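Local atomic coordinates of aminotransferase, class V family protein (Trichomonas vaginalis, PDB entry 5F8V), a protein that probably catalyses the PLP-dependent transfer of an amino group between O-phospho-L-serine and 2-oxoglutarate, a step of L-serine biosynthesis. Residues Glu54-Leu59 / Asn255-Lys259; Lys94-Cys100 / Val120-Ala126; Arg139-Leu144 / Pro168-Ala172. The contacts are given in a common frame with arbitrary orientation. Numbering follows the deposited sequence.

Interaction 1. Residues Glu54-Leu59 / Asn255-Lys259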
# COMPACT_ATOMS: atom_id res chain seq x y z
N GLU A 54 -6.60 -7.74 -16.79
CA GLU A 54 -8.05 -7.95 -16.69
C GLU A 54 -8.71 -6.95 -15.73
O GLU A 54 -9.73 -6.34 -16.08
CB GLU A 54 -8.33 -9.39 -16.24
CG GLU A 54 -9.81 -9.76 -16.19
CD GLU A 54 -10.04 -11.12 -15.58
OE1 GLU A 54 -10.69 -11.21 -14.52
OE2 GLU A 54 -9.55 -12.11 -16.16
N ALA A 55 -8.13 -6.77 -14.55
CA ALA A 55 -8.66 -5.82 -13.56
C ALA A 55 -8.74 -4.39 -14.11
O ALA A 55 -9.73 -3.68 -13.88
CB ALA A 55 -7.82 -5.85 -12.29
N THR A 56 -7.72 -3.99 -14.86
CA THR A 56 -7.67 -2.66 -15.47
C THR A 56 -8.78 -2.49 -16.52
O THR A 56 -9.52 -1.49 -16.52
CB THR A 56 -6.29 -2.40 -16.11
OG1 THR A 56 -5.25 -2.61 -15.13
CG2 THR A 56 -6.19 -0.97 -16.65
N GLU A 57 -8.87 -3.47 -17.42
CA GLU A 57 -9.89 -3.51 -18.46
C GLU A 57 -11.30 -3.52 -17.87
O GLU A 57 -12.18 -2.81 -18.34
CB GLU A 57 -9.69 -4.73 -19.38
CG GLU A 57 -8.56 -4.57 -20.40
CD GLU A 57 -8.08 -5.88 -21.01
OE1 GLU A 57 -8.75 -6.93 -20.86
OE2 GLU A 57 -7.01 -5.88 -21.64
N ARG A 58 -11.51 -4.33 -16.83
CA ARG A 58 -12.84 -4.45 -16.22
C ARG A 58 -13.28 -3.10 -15.64
O ARG A 58 -14.43 -2.69 -15.81
CB ARG A 58 -12.86 -5.55 -15.16
CG ARG A 58 -14.26 -5.96 -14.75
CD ARG A 58 -14.28 -7.14 -13.79
NE ARG A 58 -13.56 -8.33 -14.26
CZ ARG A 58 -14.03 -9.28 -15.08
NH1 ARG A 58 -15.27 -9.24 -15.58
NH2 ARG A 58 -13.25 -10.31 -15.38
N LEU A 59 -12.37 -2.41 -14.97
CA LEU A 59 -12.65 -1.09 -14.44
C LEU A 59 -12.96 -0.12 -15.58
O LEU A 59 -13.85 0.73 -15.44
CB LEU A 59 -11.48 -0.57 -13.61
CG LEU A 59 -11.65 0.79 -12.94
CD1 LEU A 59 -12.84 0.80 -11.98
CD2 LEU A 59 -10.37 1.17 -12.20
N ASN A 255 -10.72 -6.52 -8.19
CA ASN A 255 -11.27 -7.16 -9.39
C ASN A 255 -12.48 -8.04 -9.08
O ASN A 255 -13.45 -8.07 -9.85
CB ASN A 255 -10.19 -7.96 -10.12
CG ASN A 255 -10.60 -8.38 -11.53
OD1 ASN A 255 -11.46 -7.77 -12.16
ND2 ASN A 255 -9.97 -9.43 -12.03
N HIS A 256 -12.42 -8.75 -7.96
CA HIS A 256 -13.57 -9.54 -7.51
C HIS A 256 -14.80 -8.66 -7.28
O HIS A 256 -15.90 -9.02 -7.69
CB HIS A 256 -13.24 -10.36 -6.26
CG HIS A 256 -12.73 -11.73 -6.55
ND1 HIS A 256 -13.48 -12.67 -7.23
CD2 HIS A 256 -11.57 -12.35 -6.23
CE1 HIS A 256 -12.79 -13.79 -7.34
NE2 HIS A 256 -11.63 -13.62 -6.73
N ILE A 257 -14.60 -7.51 -6.64
CA ILE A 257 -15.67 -6.54 -6.45
C ILE A 257 -16.14 -5.95 -7.78
O ILE A 257 -17.34 -5.78 -7.96
CB ILE A 257 -15.28 -5.41 -5.46
CG1 ILE A 257 -15.07 -5.99 -4.05
CG2 ILE A 257 -16.38 -4.34 -5.40
CD1 ILE A 257 -14.33 -5.07 -3.10
N PHE A 258 -15.24 -5.66 -8.71
CA PHE A 258 -15.65 -5.15 -10.04
C PHE A 258 -16.62 -6.14 -10.72
O PHE A 258 -17.67 -5.75 -11.23
CB PHE A 258 -14.45 -4.87 -10.96
CG PHE A 258 -13.48 -3.83 -10.43
CD1 PHE A 258 -13.83 -2.88 -9.47
CD2 PHE A 258 -12.18 -3.79 -10.94
CE1 PHE A 258 -12.90 -1.95 -9.01
CE2 PHE A 258 -11.26 -2.86 -10.49
CZ PHE A 258 -11.62 -1.94 -9.52
N LYS A 259 -16.27 -7.42 -10.68
CA LYS A 259 -17.13 -8.48 -11.22
C LYS A 259 -18.48 -8.46 -10.49
O LYS A 259 -19.53 -8.49 -11.12
CB LYS A 259 -16.49 -9.86 -11.05
CG LYS A 259 -15.20 -10.09 -11.80
CD LYS A 259 -14.48 -11.33 -11.26
CE LYS A 259 -13.15 -11.55 -11.93
NZ LYS A 259 -12.33 -12.59 -11.23
O HOH W 1 -9.88 -13.00 -12.72
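Helices 46-63 and 248-263 run side by side here; the axes of the two short segments approach to 9.7 Å, with 36° between their directions. Asn255 sits at the tightest backbone approach, its CA 5.1 Å from that of Ala55. Its amide works both ways: ND2 donates to Glu54 OE1 at 3.1 Å, while OD1 accepts from Arg58 NE at 3.0 Å, and the small Ala55 lies against the same side chain. One turn on, Phe258 takes Leu59 CD1 over its ring face, 4.2 Å from the centroid, as a CH-pi contact, and its CB meets Arg58 CD at 3.6 Å. Outside the two segments, Phe73 of strand 69-75 and Leu183 also pack on the Phe258 side chain. Lys259 lays its CG over a face of the Arg58 guanidinium, 3.4 Å from NE; its NZ makes a long salt bridge with Glu54 OE1 (3.9 Å), supplemented by a bridging water. Glu54 OE1 is thus shared between Lys259 and Arg58 (NH2 at 2.8 Å), and Glu262 gives Arg58 a second acidic partner. This salt-bridge network lies beside the apolar Leu59-Phe258 contact.

Interaction 2. Residues Lys94-Cys100 / Val120-Ala126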
# COMPACT_ATOMS: atom_id res chain seq x y z
N LYS A 94 1.31 28.97 -12.38
CA LYS A 94 1.65 29.77 -11.21
C LYS A 94 0.60 29.68 -10.09
O LYS A 94 0.77 30.29 -9.03
CB LYS A 94 1.86 31.24 -11.62
CG LYS A 94 2.94 31.45 -12.69
CD LYS A 94 4.29 30.88 -12.28
CE LYS A 94 5.42 31.25 -13.24
NZ LYS A 94 5.59 30.25 -14.32
N ALA A 95 -0.47 28.91 -10.32
CA ALA A 95 -1.53 28.78 -9.32
C ALA A 95 -2.21 27.41 -9.35
O ALA A 95 -2.16 26.71 -10.36
CB ALA A 95 -2.57 29.88 -9.51
N VAL A 96 -2.82 27.05 -8.22
CA VAL A 96 -3.71 25.89 -8.13
C VAL A 96 -4.95 26.27 -7.32
O VAL A 96 -4.85 27.00 -6.33
CB VAL A 96 -3.03 24.66 -7.49
CG1 VAL A 96 -1.99 24.08 -8.43
CG2 VAL A 96 -2.43 25.00 -6.12
N ASP A 97 -6.10 25.75 -7.74
CA ASP A 97 -7.38 26.03 -7.07
C ASP A 97 -7.90 24.79 -6.33
O ASP A 97 -8.00 23.69 -6.91
CB ASP A 97 -8.41 26.55 -8.08
CG ASP A 97 -8.23 28.06 -8.40
OD1 ASP A 97 -7.64 28.80 -7.58
OD2 ASP A 97 -8.68 28.52 -9.47
N TYR A 98 -8.23 24.99 -5.05
CA TYR A 98 -8.83 23.98 -4.18
C TYR A 98 -10.17 24.49 -3.67
O TYR A 98 -10.23 25.56 -3.06
CB TYR A 98 -7.88 23.69 -3.01
CG TYR A 98 -6.72 22.80 -3.39
CD1 TYR A 98 -6.75 21.43 -3.12
CD2 TYR A 98 -5.60 23.31 -4.05
CE1 TYR A 98 -5.71 20.60 -3.48
CE2 TYR A 98 -4.54 22.48 -4.42
CZ TYR A 98 -4.61 21.13 -4.13
OH TYR A 98 -3.59 20.28 -4.47
N LEU A 99 -11.24 23.75 -3.94
CA LEU A 99 -12.55 24.03 -3.33
C LEU A 99 -12.68 23.12 -2.12
O LEU A 99 -12.71 21.89 -2.27
CB LEU A 99 -13.69 23.80 -4.31
CG LEU A 99 -15.11 23.94 -3.73
CD1 LEU A 99 -15.48 25.39 -3.49
CD2 LEU A 99 -16.15 23.27 -4.63
N CYS A 100 -12.76 23.72 -0.94
CA CYS A 100 -12.82 22.98 0.32
C CYS A 100 -14.26 22.95 0.83
O CYS A 100 -14.75 23.94 1.37
CB CYS A 100 -11.88 23.61 1.34
SG CYS A 100 -10.15 23.66 0.82
N VAL A 120 4.03 29.21 -6.63
CA VAL A 120 2.69 28.69 -6.89
C VAL A 120 1.75 29.20 -5.81
O VAL A 120 1.95 28.94 -4.62
CB VAL A 120 2.64 27.15 -6.93
CG1 VAL A 120 1.24 26.67 -7.28
CG2 VAL A 120 3.64 26.61 -7.96
N THR A 121 0.71 29.92 -6.24
CA THR A 121 -0.34 30.39 -5.34
C THR A 121 -1.31 29.23 -5.07
O THR A 121 -1.96 28.75 -5.99
CB THR A 121 -1.11 31.59 -5.96
OG1 THR A 121 -0.19 32.65 -6.25
CG2 THR A 121 -2.18 32.11 -5.01
N VAL A 122 -1.37 28.77 -3.82
CA VAL A 122 -2.31 27.73 -3.41
C VAL A 122 -3.57 28.42 -2.89
O VAL A 122 -3.62 28.88 -1.75
CB VAL A 122 -1.71 26.81 -2.34
CG1 VAL A 122 -2.66 25.64 -2.05
CG2 VAL A 122 -0.34 26.30 -2.77
N ASN A 123 -4.59 28.47 -3.74
CA ASN A 123 -5.77 29.28 -3.50
C ASN A 123 -6.96 28.42 -3.05
O ASN A 123 -7.31 27.45 -3.71
CB ASN A 123 -6.14 30.04 -4.77
CG ASN A 123 -7.31 30.98 -4.58
OD1 ASN A 123 -7.36 31.72 -3.60
ND2 ASN A 123 -8.27 30.94 -5.50
N SER A 124 -7.55 28.79 -1.91
CA SER A 124 -8.82 28.24 -1.48
C SER A 124 -9.95 29.05 -2.13
O SER A 124 -10.06 30.25 -1.89
CB SER A 124 -8.95 28.28 0.04
OG SER A 124 -10.19 27.73 0.45
N VAL A 125 -10.77 28.37 -2.94
CA VAL A 125 -11.75 28.99 -3.85
C VAL A 125 -12.94 29.67 -3.16
O VAL A 125 -13.41 30.73 -3.61
CB VAL A 125 -12.26 27.93 -4.87
CG1 VAL A 125 -13.53 28.36 -5.58
CG2 VAL A 125 -11.18 27.62 -5.90
N ALA A 126 -13.44 29.04 -2.09
CA ALA A 126 -14.58 29.55 -1.32
C ALA A 126 -14.23 29.74 0.15
O ALA A 126 -15.13 29.78 1.00
CB ALA A 126 -15.77 28.59 -1.46
O HOH W 2 2.30 32.54 -7.91
O HOH W 3 -12.44 26.66 -0.62
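Follow 94-100 along its parallel neighbour. Lys94 O opens the ladder by accepting a hydrogen bond from Thr121 N at 2.8 Å, and a water links the same carbonyl to Thr121 OG1. Ala95 pairs with Thr121, its CA 3.4 Å from Thr121 O. Val96 bonds through both backbone groups, N to Thr121 O (2.9 Å) and O to Asn123 N (3.0 Å), while its CG2 packs on Val120 and Val122. Asp97 points to the other face, where OD1 accepts one from Asn123 ND2 at 3.1 Å; Ser145 and Lys143 O add further bonds to this pair. Tyr98 repeats the Val96 pattern, N to Asn123 O and O to Val125 N, both 2.9 Å, with OH bonded to Tyr150. Leu99 CD1 touches Ala126 CB at 3.8 Å, and a water joins Cys100 N to Ala126 N and Ser124 OG. Five backbone bonds thus fix the parallel register of strands 95-98 and 121-124 in a beta-alpha-beta unit, with Tyr98 and Val122 packing against helix 103-115 and an Asp-Asn bond across the opposite face.

Interaction 3. Residues Arg139-Leu144 / Pro168-Ala172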
# COMPACT_ATOMS: atom_id res chain seq x y z
N ARG A 139 -21.75 28.67 -6.65
CA ARG A 139 -20.78 28.77 -7.75
C ARG A 139 -20.30 30.20 -8.02
O ARG A 139 -19.11 30.44 -8.23
CB ARG A 139 -21.37 28.15 -9.03
CG ARG A 139 -20.52 28.25 -10.29
CD ARG A 139 -19.16 27.60 -10.11
NE ARG A 139 -18.28 27.77 -11.26
CZ ARG A 139 -17.52 28.85 -11.51
NH1 ARG A 139 -17.52 29.91 -10.70
NH2 ARG A 139 -16.76 28.88 -12.60
N ASP A 140 -21.23 31.16 -7.96
CA ASP A 140 -20.94 32.55 -8.30
C ASP A 140 -20.09 33.30 -7.25
O ASP A 140 -19.65 34.42 -7.53
CB ASP A 140 -22.24 33.33 -8.56
CG ASP A 140 -23.08 32.72 -9.68
OD1 ASP A 140 -22.53 32.38 -10.74
OD2 ASP A 140 -24.31 32.58 -9.50
N THR A 141 -19.88 32.71 -6.07
CA THR A 141 -18.98 33.29 -5.05
C THR A 141 -17.55 32.77 -5.14
O THR A 141 -16.66 33.28 -4.45
CB THR A 141 -19.47 32.98 -3.61
OG1 THR A 141 -19.44 31.56 -3.39
CG2 THR A 141 -20.88 33.50 -3.40
N TRP A 142 -17.33 31.75 -5.97
CA TRP A 142 -16.02 31.13 -6.14
C TRP A 142 -15.06 32.14 -6.77
O TRP A 142 -15.41 32.79 -7.76
CB TRP A 142 -16.11 29.89 -7.03
CG TRP A 142 -16.95 28.75 -6.47
CD1 TRP A 142 -17.71 28.75 -5.33
CD2 TRP A 142 -17.14 27.46 -7.07
NE1 TRP A 142 -18.35 27.55 -5.18
CE2 TRP A 142 -18.01 26.73 -6.23
CE3 TRP A 142 -16.64 26.84 -8.22
CZ2 TRP A 142 -18.41 25.43 -6.51
CZ3 TRP A 142 -17.03 25.54 -8.51
CH2 TRP A 142 -17.92 24.84 -7.66
N LYS A 143 -13.87 32.26 -6.18
CA LYS A 143 -12.81 33.13 -6.69
C LYS A 143 -11.72 32.24 -7.27
O LYS A 143 -10.90 31.68 -6.54
CB LYS A 143 -12.26 34.02 -5.56
CG LYS A 143 -12.91 35.40 -5.47
CD LYS A 143 -14.42 35.33 -5.30
CE LYS A 143 -15.06 36.71 -5.33
NZ LYS A 143 -16.55 36.62 -5.35
N LEU A 144 -11.73 32.09 -8.60
CA LEU A 144 -10.77 31.24 -9.30
C LEU A 144 -9.49 32.02 -9.62
O LEU A 144 -9.51 33.24 -9.72
CB LEU A 144 -11.38 30.68 -10.59
CG LEU A 144 -12.78 30.06 -10.52
CD1 LEU A 144 -13.09 29.35 -11.83
CD2 LEU A 144 -12.95 29.11 -9.34
N PRO A 168 -18.53 20.31 -11.19
CA PRO A 168 -18.53 21.76 -11.36
C PRO A 168 -18.14 22.19 -12.78
O PRO A 168 -17.48 21.44 -13.50
CB PRO A 168 -17.46 22.24 -10.36
CG PRO A 168 -17.32 21.14 -9.38
CD PRO A 168 -17.58 19.88 -10.14
N ASP A 169 -18.58 23.39 -13.14
CA ASP A 169 -18.21 24.03 -14.40
C ASP A 169 -17.15 25.10 -14.11
O ASP A 169 -17.47 26.17 -13.57
CB ASP A 169 -19.46 24.65 -15.04
CG ASP A 169 -19.20 25.21 -16.43
OD1 ASP A 169 -18.24 24.76 -17.11
OD2 ASP A 169 -19.99 26.08 -16.86
N VAL A 170 -15.90 24.80 -14.45
CA VAL A 170 -14.79 25.73 -14.26
C VAL A 170 -13.81 25.59 -15.42
O VAL A 170 -13.77 24.55 -16.08
CB VAL A 170 -14.04 25.50 -12.92
CG1 VAL A 170 -14.95 25.78 -11.74
CG2 VAL A 170 -13.45 24.10 -12.84
N PRO A 171 -13.01 26.65 -15.69
CA PRO A 171 -12.09 26.56 -16.83
C PRO A 171 -11.03 25.46 -16.69
O PRO A 171 -10.88 24.64 -17.59
CB PRO A 171 -11.45 27.95 -16.87
CG PRO A 171 -12.48 28.85 -16.25
CD PRO A 171 -13.04 28.02 -15.13
N ALA A 172 -10.33 25.42 -15.54
CA ALA A 172 -9.23 24.47 -15.36
C ALA A 172 -9.74 23.02 -15.30
O ALA A 172 -10.91 22.79 -14.96
CB ALA A 172 -8.43 24.82 -14.11
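A single carbonyl carries the polar part of this contact. Arg139 reaches across from a short 3-10 turn and gives two hydrogen bonds to Asp169 O, NE at 2.9 Å and NH2 at 3.0 Å, so the oxygen lies at the edge of the guanidinium, near its plane. Two N-H donors converge on one main-chain acceptor, so no salt bridge is involved. Next to it, Arg139 NH2 also comes within 3.7 Å of Val170 CG1, where the packing begins. Trp142 presents the edge of its indole: CH2 lies 3.8 Å from Pro168 CB, and CZ3 is equally far from Val170 CG1. The NE1 side of that indole is bonded to Pro137 O, and its ring meets Phe151 of strand 148-154. Leu144 CD1 completes the apolar row, 4.0 Å from Val170 CG1 and 3.6 Å from Pro171 CD. Val170 CG1 is therefore touched by all three side chains of 139-144 that take part. The contact joins the loops that enter two adjacent parallel strands, 148-154 and 174-177, packing them together beside the central mixed sheet of the class-V aminotransferase fold.

Interactions 2 and 3 are neighbours, their centres 11 Å apart, whereas the centre of interaction 1 is about 35 and 34 Å from theirs. Interactions 2 and 3 are both nested within the chain loop that interaction 1 closes. Lys143 stitches them together: Asn123 ND2 is 2.9 Å from Lys143 O and Val125 O 3.0 Å from Lys143 N, both probable hydrogen bonds. Four of the seven touching residues of interaction 1 are buried and none is exposed, whereas interactions 2 and 3 each include two exposed residues. Side chains alone supply the direct hydrogen bonds between the helices of 54-59/255-259, backbone amides dominate between the strands of 94-100/120-126, and the loops of 139-144/168-172, burying the least surface, are joined by two hydrogen bonds from one arginine to a single backbone carbonyl.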